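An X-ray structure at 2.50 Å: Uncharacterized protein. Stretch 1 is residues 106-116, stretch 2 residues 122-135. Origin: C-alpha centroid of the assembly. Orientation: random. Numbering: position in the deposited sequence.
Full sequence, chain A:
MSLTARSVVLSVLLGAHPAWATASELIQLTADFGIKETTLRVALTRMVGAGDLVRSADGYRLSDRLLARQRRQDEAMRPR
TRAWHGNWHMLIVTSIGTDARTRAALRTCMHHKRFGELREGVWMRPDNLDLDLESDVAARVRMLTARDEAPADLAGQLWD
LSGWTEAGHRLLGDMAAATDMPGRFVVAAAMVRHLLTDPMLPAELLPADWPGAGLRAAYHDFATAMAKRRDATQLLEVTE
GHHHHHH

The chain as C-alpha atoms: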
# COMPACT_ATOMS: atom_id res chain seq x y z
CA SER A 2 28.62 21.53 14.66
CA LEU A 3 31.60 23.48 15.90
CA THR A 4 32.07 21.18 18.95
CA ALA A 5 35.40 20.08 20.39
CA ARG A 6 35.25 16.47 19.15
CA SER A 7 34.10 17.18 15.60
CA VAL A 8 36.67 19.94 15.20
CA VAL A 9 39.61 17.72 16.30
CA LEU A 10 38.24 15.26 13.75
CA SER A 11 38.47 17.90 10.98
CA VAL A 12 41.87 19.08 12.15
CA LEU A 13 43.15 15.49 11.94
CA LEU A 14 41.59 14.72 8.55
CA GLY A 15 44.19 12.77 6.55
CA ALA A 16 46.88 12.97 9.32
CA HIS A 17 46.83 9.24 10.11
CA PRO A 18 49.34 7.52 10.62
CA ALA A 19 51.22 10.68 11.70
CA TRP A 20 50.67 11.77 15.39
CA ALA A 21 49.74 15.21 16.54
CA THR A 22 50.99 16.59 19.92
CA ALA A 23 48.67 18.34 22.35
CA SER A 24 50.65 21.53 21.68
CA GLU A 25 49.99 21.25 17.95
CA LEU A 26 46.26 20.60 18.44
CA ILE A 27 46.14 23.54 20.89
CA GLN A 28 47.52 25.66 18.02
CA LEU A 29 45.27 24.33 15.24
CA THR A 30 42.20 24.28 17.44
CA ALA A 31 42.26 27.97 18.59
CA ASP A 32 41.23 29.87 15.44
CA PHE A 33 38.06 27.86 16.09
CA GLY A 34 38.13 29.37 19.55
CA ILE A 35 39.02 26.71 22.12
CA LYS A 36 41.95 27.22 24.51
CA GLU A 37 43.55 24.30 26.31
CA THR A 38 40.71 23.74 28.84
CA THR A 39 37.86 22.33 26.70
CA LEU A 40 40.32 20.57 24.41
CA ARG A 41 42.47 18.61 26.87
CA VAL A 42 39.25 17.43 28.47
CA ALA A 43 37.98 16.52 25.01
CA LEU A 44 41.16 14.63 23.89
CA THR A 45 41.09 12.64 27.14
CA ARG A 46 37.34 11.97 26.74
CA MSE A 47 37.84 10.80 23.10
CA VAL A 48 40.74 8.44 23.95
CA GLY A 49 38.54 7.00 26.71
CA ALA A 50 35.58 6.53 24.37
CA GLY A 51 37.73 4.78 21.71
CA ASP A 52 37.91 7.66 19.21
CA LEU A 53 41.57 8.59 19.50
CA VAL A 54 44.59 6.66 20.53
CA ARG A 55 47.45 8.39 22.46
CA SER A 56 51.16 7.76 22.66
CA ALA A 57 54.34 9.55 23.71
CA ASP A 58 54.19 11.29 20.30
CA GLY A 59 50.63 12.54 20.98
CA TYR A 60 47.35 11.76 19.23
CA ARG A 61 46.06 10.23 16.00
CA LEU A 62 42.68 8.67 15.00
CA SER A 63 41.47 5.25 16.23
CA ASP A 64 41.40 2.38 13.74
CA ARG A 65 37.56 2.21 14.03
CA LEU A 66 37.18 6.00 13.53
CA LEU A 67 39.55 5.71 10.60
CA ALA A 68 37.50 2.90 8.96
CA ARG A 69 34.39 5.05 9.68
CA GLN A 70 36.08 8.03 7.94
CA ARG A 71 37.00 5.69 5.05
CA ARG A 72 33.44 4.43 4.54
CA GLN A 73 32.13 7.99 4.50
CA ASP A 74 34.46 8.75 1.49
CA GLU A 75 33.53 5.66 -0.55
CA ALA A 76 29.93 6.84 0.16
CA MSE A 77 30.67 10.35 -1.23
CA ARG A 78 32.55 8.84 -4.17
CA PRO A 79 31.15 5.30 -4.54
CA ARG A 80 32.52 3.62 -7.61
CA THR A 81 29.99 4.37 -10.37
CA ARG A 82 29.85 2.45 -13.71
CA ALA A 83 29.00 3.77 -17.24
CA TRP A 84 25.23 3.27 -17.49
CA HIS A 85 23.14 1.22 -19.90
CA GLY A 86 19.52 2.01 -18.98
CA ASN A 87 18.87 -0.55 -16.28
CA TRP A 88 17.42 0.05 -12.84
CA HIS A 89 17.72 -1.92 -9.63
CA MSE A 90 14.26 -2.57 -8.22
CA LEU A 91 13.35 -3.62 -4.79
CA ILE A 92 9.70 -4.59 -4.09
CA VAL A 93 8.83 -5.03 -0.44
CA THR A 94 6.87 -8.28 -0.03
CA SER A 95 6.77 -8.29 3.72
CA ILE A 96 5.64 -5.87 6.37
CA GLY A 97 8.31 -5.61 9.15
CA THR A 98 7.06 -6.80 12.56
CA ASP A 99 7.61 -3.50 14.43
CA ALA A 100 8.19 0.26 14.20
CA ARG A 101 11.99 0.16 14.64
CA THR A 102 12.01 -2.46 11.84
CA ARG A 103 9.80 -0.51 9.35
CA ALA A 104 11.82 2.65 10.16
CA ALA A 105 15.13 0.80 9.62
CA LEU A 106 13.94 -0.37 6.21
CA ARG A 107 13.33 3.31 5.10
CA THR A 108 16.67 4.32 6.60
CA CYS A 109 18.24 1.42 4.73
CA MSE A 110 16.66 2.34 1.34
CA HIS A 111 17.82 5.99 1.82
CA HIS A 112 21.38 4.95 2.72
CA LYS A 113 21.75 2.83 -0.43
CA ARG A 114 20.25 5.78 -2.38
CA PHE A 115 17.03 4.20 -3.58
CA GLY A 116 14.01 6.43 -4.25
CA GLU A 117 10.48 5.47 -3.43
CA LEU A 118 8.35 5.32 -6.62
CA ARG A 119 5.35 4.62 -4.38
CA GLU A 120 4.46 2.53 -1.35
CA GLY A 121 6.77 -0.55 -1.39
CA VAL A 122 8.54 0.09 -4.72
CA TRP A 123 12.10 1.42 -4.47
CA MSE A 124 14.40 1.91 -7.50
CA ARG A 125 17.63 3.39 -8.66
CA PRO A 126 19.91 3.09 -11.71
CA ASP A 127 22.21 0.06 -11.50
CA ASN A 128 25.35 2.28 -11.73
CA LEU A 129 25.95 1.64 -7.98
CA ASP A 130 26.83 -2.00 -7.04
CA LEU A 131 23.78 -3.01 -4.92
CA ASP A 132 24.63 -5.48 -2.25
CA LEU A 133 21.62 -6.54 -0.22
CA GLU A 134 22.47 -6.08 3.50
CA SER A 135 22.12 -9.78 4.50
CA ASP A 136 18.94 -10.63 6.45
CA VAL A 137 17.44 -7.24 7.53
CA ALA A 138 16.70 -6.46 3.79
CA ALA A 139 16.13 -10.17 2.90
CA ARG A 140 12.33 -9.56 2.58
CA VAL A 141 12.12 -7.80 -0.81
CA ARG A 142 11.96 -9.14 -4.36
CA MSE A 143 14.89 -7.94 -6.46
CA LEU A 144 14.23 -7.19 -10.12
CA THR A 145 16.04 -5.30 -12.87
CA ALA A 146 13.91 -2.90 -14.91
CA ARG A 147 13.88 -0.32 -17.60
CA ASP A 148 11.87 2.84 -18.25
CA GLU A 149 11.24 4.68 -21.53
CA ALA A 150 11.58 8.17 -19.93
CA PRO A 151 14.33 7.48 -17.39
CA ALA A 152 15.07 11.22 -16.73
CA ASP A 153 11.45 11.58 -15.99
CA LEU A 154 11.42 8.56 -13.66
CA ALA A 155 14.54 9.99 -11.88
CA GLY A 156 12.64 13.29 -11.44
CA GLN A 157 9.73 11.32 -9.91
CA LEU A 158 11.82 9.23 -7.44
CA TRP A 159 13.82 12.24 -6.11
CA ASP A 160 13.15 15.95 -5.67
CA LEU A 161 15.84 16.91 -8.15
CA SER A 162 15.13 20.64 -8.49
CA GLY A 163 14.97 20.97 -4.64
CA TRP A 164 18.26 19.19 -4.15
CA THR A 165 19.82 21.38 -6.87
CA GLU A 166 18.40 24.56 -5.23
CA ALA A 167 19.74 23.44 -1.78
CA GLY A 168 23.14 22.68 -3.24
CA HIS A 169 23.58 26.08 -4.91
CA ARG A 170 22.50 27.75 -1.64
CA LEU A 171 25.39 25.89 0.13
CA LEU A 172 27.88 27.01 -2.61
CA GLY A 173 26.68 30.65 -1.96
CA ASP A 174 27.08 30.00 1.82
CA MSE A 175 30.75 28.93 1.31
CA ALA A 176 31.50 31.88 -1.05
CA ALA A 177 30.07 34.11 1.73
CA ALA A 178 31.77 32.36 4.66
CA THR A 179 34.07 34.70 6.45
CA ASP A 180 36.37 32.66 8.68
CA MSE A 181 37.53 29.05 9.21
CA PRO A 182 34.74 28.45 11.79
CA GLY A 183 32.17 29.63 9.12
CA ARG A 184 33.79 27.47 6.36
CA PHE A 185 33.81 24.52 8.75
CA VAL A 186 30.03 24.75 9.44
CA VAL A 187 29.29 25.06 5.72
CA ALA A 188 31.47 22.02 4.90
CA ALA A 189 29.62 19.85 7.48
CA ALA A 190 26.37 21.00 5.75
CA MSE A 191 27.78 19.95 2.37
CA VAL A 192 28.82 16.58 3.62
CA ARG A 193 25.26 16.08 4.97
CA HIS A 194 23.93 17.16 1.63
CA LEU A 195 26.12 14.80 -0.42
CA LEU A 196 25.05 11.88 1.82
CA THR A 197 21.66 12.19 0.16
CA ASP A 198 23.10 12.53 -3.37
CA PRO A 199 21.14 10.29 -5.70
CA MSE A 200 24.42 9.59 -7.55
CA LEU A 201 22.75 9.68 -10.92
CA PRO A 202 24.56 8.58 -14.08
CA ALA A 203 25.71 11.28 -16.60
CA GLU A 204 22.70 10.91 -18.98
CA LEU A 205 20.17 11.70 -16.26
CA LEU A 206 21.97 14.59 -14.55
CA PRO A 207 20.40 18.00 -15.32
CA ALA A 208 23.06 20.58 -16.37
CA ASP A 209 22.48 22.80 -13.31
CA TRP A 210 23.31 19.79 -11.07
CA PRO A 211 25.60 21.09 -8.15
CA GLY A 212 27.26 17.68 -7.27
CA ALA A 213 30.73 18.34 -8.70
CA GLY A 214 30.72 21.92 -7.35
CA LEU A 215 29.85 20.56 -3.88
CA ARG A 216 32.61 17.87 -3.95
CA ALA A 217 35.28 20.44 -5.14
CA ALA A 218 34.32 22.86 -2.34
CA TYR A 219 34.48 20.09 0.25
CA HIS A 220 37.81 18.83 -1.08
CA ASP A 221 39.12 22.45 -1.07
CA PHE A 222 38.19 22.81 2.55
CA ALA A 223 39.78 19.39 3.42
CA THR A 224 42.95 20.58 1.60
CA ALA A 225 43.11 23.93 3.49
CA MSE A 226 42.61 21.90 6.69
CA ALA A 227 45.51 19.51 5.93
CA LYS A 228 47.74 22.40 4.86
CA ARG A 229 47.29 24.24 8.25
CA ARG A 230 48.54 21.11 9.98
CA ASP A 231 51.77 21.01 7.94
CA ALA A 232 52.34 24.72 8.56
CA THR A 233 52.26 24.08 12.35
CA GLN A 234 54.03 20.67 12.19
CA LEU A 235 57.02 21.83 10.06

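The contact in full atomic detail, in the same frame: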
# COMPACT_ATOMS: atom_id res chain seq x y z
N LEU A 106 14.03 -0.18 7.66
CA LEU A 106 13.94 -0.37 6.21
C LEU A 106 14.01 0.96 5.43
O LEU A 106 14.78 1.04 4.48
CB LEU A 106 12.72 -1.21 5.81
CG LEU A 106 12.52 -1.36 4.31
CD1 LEU A 106 13.70 -2.12 3.71
CD2 LEU A 106 11.21 -2.09 4.02
N ARG A 107 13.26 2.02 5.83
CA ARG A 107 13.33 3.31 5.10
C ARG A 107 14.77 3.82 5.19
O ARG A 107 15.39 4.13 4.19
CB ARG A 107 12.36 4.45 5.59
CG ARG A 107 10.87 4.09 5.70
CD ARG A 107 9.90 5.31 5.86
NE ARG A 107 10.07 6.12 4.69
CZ ARG A 107 9.36 5.98 3.56
NH1 ARG A 107 9.66 6.77 2.55
NH2 ARG A 107 8.41 5.04 3.42
N THR A 108 15.29 3.90 6.40
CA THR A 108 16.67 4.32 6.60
C THR A 108 17.66 3.54 5.77
O THR A 108 18.64 4.10 5.32
CB THR A 108 17.02 4.14 8.06
OG1 THR A 108 15.97 4.77 8.77
CG2 THR A 108 18.34 4.82 8.42
N CYS A 109 17.39 2.25 5.56
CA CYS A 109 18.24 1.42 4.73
C CYS A 109 18.08 1.74 3.22
O CYS A 109 19.07 1.85 2.51
CB CYS A 109 17.99 -0.06 5.02
SG CYS A 109 19.07 -1.17 4.11
N MSE A 110 16.86 1.88 2.72
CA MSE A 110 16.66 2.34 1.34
C MSE A 110 17.33 3.71 1.08
O MSE A 110 18.01 3.87 0.07
CB MSE A 110 15.19 2.37 0.99
CG MSE A 110 14.53 1.01 1.08
SE MSE A 110 15.31 -0.26 -0.19
CE MSE A 110 13.79 -1.44 -0.40
N HIS A 111 17.20 4.66 2.00
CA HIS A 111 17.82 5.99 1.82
C HIS A 111 19.35 5.93 1.75
O HIS A 111 19.95 6.55 0.85
CB HIS A 111 17.33 7.03 2.85
CG HIS A 111 15.88 7.37 2.70
ND1 HIS A 111 15.27 7.51 1.46
CD2 HIS A 111 14.91 7.60 3.62
CE1 HIS A 111 14.00 7.81 1.63
NE2 HIS A 111 13.75 7.86 2.93
N HIS A 112 19.94 5.16 2.67
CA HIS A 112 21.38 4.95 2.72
C HIS A 112 21.99 4.34 1.45
O HIS A 112 23.11 4.66 1.08
CB HIS A 112 21.75 4.09 3.96
CG HIS A 112 23.23 3.87 4.12
ND1 HIS A 112 24.06 4.77 4.77
CD2 HIS A 112 24.03 2.84 3.74
CE1 HIS A 112 25.30 4.31 4.78
NE2 HIS A 112 25.31 3.14 4.16
N LYS A 113 21.29 3.41 0.83
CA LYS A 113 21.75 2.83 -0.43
C LYS A 113 21.25 3.63 -1.64
O LYS A 113 21.36 3.17 -2.77
CB LYS A 113 21.22 1.41 -0.53
CG LYS A 113 21.79 0.51 0.49
CD LYS A 113 21.17 -0.86 0.34
CE LYS A 113 21.69 -1.79 1.47
NZ LYS A 113 22.94 -2.43 1.02
N ARG A 114 20.61 4.78 -1.38
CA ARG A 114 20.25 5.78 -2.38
C ARG A 114 19.25 5.27 -3.39
O ARG A 114 19.39 5.49 -4.60
CB ARG A 114 21.51 6.40 -2.99
CG ARG A 114 22.41 6.85 -1.84
CD ARG A 114 23.74 7.32 -2.27
NE ARG A 114 24.27 8.15 -1.20
CZ ARG A 114 25.52 8.10 -0.80
NH1 ARG A 114 26.35 7.24 -1.40
NH2 ARG A 114 25.93 8.87 0.20
N PHE A 115 18.24 4.55 -2.86
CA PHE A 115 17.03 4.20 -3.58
C PHE A 115 15.98 5.28 -3.37
O PHE A 115 15.96 5.90 -2.32
CB PHE A 115 16.51 2.83 -3.12
CG PHE A 115 17.29 1.67 -3.71
CD1 PHE A 115 18.54 1.32 -3.19
CD2 PHE A 115 16.78 0.94 -4.75
CE1 PHE A 115 19.26 0.28 -3.74
CE2 PHE A 115 17.51 -0.11 -5.29
CZ PHE A 115 18.75 -0.42 -4.80
N GLY A 116 15.15 5.53 -4.39
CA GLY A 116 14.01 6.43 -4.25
C GLY A 116 12.71 5.62 -4.25
O GLY A 116 12.59 4.56 -4.85
N VAL A 122 7.78 0.19 -3.51
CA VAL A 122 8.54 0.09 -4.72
C VAL A 122 9.71 1.10 -4.69
O VAL A 122 9.51 2.32 -4.83
CB VAL A 122 7.67 0.44 -5.96
CG1 VAL A 122 8.41 0.13 -7.20
CG2 VAL A 122 6.34 -0.32 -5.96
N TRP A 123 10.93 0.60 -4.53
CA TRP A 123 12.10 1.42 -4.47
C TRP A 123 12.96 1.11 -5.68
O TRP A 123 13.01 -0.05 -6.09
CB TRP A 123 12.86 1.14 -3.18
CG TRP A 123 12.13 1.48 -1.93
CD1 TRP A 123 11.21 0.69 -1.28
CD2 TRP A 123 12.29 2.64 -1.13
NE1 TRP A 123 10.80 1.29 -0.12
CE2 TRP A 123 11.43 2.49 -0.00
CE3 TRP A 123 13.07 3.80 -1.25
CZ2 TRP A 123 11.28 3.48 0.97
CZ3 TRP A 123 12.95 4.78 -0.27
CH2 TRP A 123 12.06 4.62 0.82
N MSE A 124 13.60 2.12 -6.27
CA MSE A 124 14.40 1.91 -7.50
C MSE A 124 15.56 2.82 -7.51
O MSE A 124 15.58 3.80 -6.80
CB MSE A 124 13.65 2.29 -8.77
CG MSE A 124 12.49 1.48 -9.03
SE MSE A 124 11.39 2.22 -10.46
CE MSE A 124 12.49 1.64 -11.97
N ARG A 125 16.52 2.49 -8.36
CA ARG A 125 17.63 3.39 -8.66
C ARG A 125 18.34 2.82 -9.88
O ARG A 125 18.14 1.67 -10.21
CB ARG A 125 18.59 3.56 -7.47
CG ARG A 125 19.42 2.33 -7.16
CD ARG A 125 20.89 2.69 -7.02
NE ARG A 125 21.01 4.07 -6.57
CZ ARG A 125 21.56 5.05 -7.28
NH1 ARG A 125 22.04 4.80 -8.47
NH2 ARG A 125 21.59 6.27 -6.78
N PRO A 126 19.15 3.65 -10.58
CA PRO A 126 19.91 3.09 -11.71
C PRO A 126 20.92 2.04 -11.22
O PRO A 126 21.34 2.13 -10.08
CB PRO A 126 20.62 4.30 -12.28
CG PRO A 126 19.84 5.48 -11.81
CD PRO A 126 19.23 5.12 -10.51
N ASP A 127 21.32 1.07 -12.03
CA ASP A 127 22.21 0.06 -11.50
C ASP A 127 23.69 0.45 -11.58
O ASP A 127 24.55 -0.43 -11.55
CB ASP A 127 21.96 -1.31 -12.15
CG ASP A 127 22.44 -1.38 -13.56
OD1 ASP A 127 22.78 -0.32 -14.11
OD2 ASP A 127 22.50 -2.49 -14.15
N ASN A 128 23.98 1.75 -11.68
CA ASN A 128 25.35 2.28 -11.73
C ASN A 128 26.13 2.17 -10.39
O ASN A 128 27.34 2.16 -10.40
CB ASN A 128 25.38 3.72 -12.29
CG ASN A 128 24.66 4.73 -11.38
OD1 ASN A 128 23.60 4.43 -10.82
ND2 ASN A 128 25.24 5.91 -11.22
N LEU A 129 25.42 2.12 -9.26
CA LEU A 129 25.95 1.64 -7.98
C LEU A 129 25.77 0.12 -7.89
O LEU A 129 24.73 -0.40 -8.31
CB LEU A 129 25.18 2.26 -6.80
CG LEU A 129 25.26 3.76 -6.51
CD1 LEU A 129 24.53 4.08 -5.21
CD2 LEU A 129 26.74 4.23 -6.48
N ASP A 130 26.79 -0.55 -7.33
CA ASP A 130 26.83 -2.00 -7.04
C ASP A 130 25.98 -2.42 -5.82
O ASP A 130 26.54 -2.68 -4.72
CB ASP A 130 28.27 -2.42 -6.72
CG ASP A 130 29.07 -2.91 -7.92
OD1 ASP A 130 30.31 -2.83 -7.86
OD2 ASP A 130 28.47 -3.39 -8.92
N LEU A 131 24.66 -2.54 -5.99
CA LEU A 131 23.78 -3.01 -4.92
C LEU A 131 24.26 -4.31 -4.26
O LEU A 131 24.40 -5.35 -4.91
CB LEU A 131 22.35 -3.24 -5.44
CG LEU A 131 21.38 -4.09 -4.59
CD1 LEU A 131 20.63 -3.27 -3.54
CD2 LEU A 131 20.41 -4.88 -5.47
N ASP A 132 24.53 -4.25 -2.97
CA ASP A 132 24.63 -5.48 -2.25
C ASP A 132 23.54 -5.44 -1.21
O ASP A 132 23.43 -4.48 -0.45
CB ASP A 132 26.01 -5.64 -1.62
CG ASP A 132 26.45 -7.10 -1.56
OD1 ASP A 132 25.66 -7.94 -1.08
OD2 ASP A 132 27.58 -7.41 -2.01
N LEU A 133 22.69 -6.47 -1.20
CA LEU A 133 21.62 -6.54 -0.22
C LEU A 133 22.15 -6.86 1.18
O LEU A 133 22.83 -7.87 1.35
CB LEU A 133 20.55 -7.53 -0.68
CG LEU A 133 19.46 -6.82 -1.49
CD1 LEU A 133 18.67 -7.80 -2.40
CD2 LEU A 133 18.57 -6.04 -0.52
N GLU A 134 21.83 -6.02 2.17
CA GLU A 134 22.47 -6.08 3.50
C GLU A 134 22.11 -7.30 4.38
O GLU A 134 21.66 -7.17 5.52
CB GLU A 134 22.39 -4.71 4.25
CG GLU A 134 21.02 -4.29 4.84
CD GLU A 134 21.02 -4.12 6.38
OE1 GLU A 134 21.18 -5.13 7.11
OE2 GLU A 134 20.85 -2.97 6.85
N SER A 135 22.33 -8.49 3.82
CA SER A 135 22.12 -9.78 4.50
C SER A 135 20.62 -10.06 4.73
O SER A 135 19.81 -10.00 3.80
CB SER A 135 22.93 -9.87 5.83
OG SER A 135 24.33 -9.85 5.63

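Polar contacts fix the turn after helix 106-112 to strand 122-126 and the loop beyond it. Lys113, the first residue to leave helical geometry, extends its side chain so that NZ donates a 2.6 Å hydrogen bond to Asp132 O, a backbone acceptor its long aliphatic arm can reach. Gly116 and Met124 form an antiparallel bridge with paired hydrogen bonds, Gly116 N to Met124 O and Met124 N to Gly116 O, both 3.0 Å. Trp123 CA adds a CA-H...O contact to Gly116 O at 3.2 Å. Arg125 NE donates to Arg114 O (2.9 Å), and Arg125 NH2 reaches the same Arg114 O through a weak bond of 3.2 Å; the guanidinium thus engages a buried carbonyl, while its NH1 bonds Pro126 O at 3.2 Å. The aliphatic part of Arg125 is used as well: CG lies over the face of the Phe115 ring, 3.6 Å from Phe115 CE2. Phe115 CZ also packs on Leu131 CD1 at 3.6 Å. Trp123, pointing toward the helix, has the largest covered area. Selenomethionine Met110 lies over one face of its indole, with CB 3.4 Å from Trp123 CE3 and SE above the five-membered ring. The indole edge meets the His111 face in an offset edge-to-face pair, and the Arg107 guanidinium lays one face over Trp123 CH2, its NH1 3.7 Å from that atom.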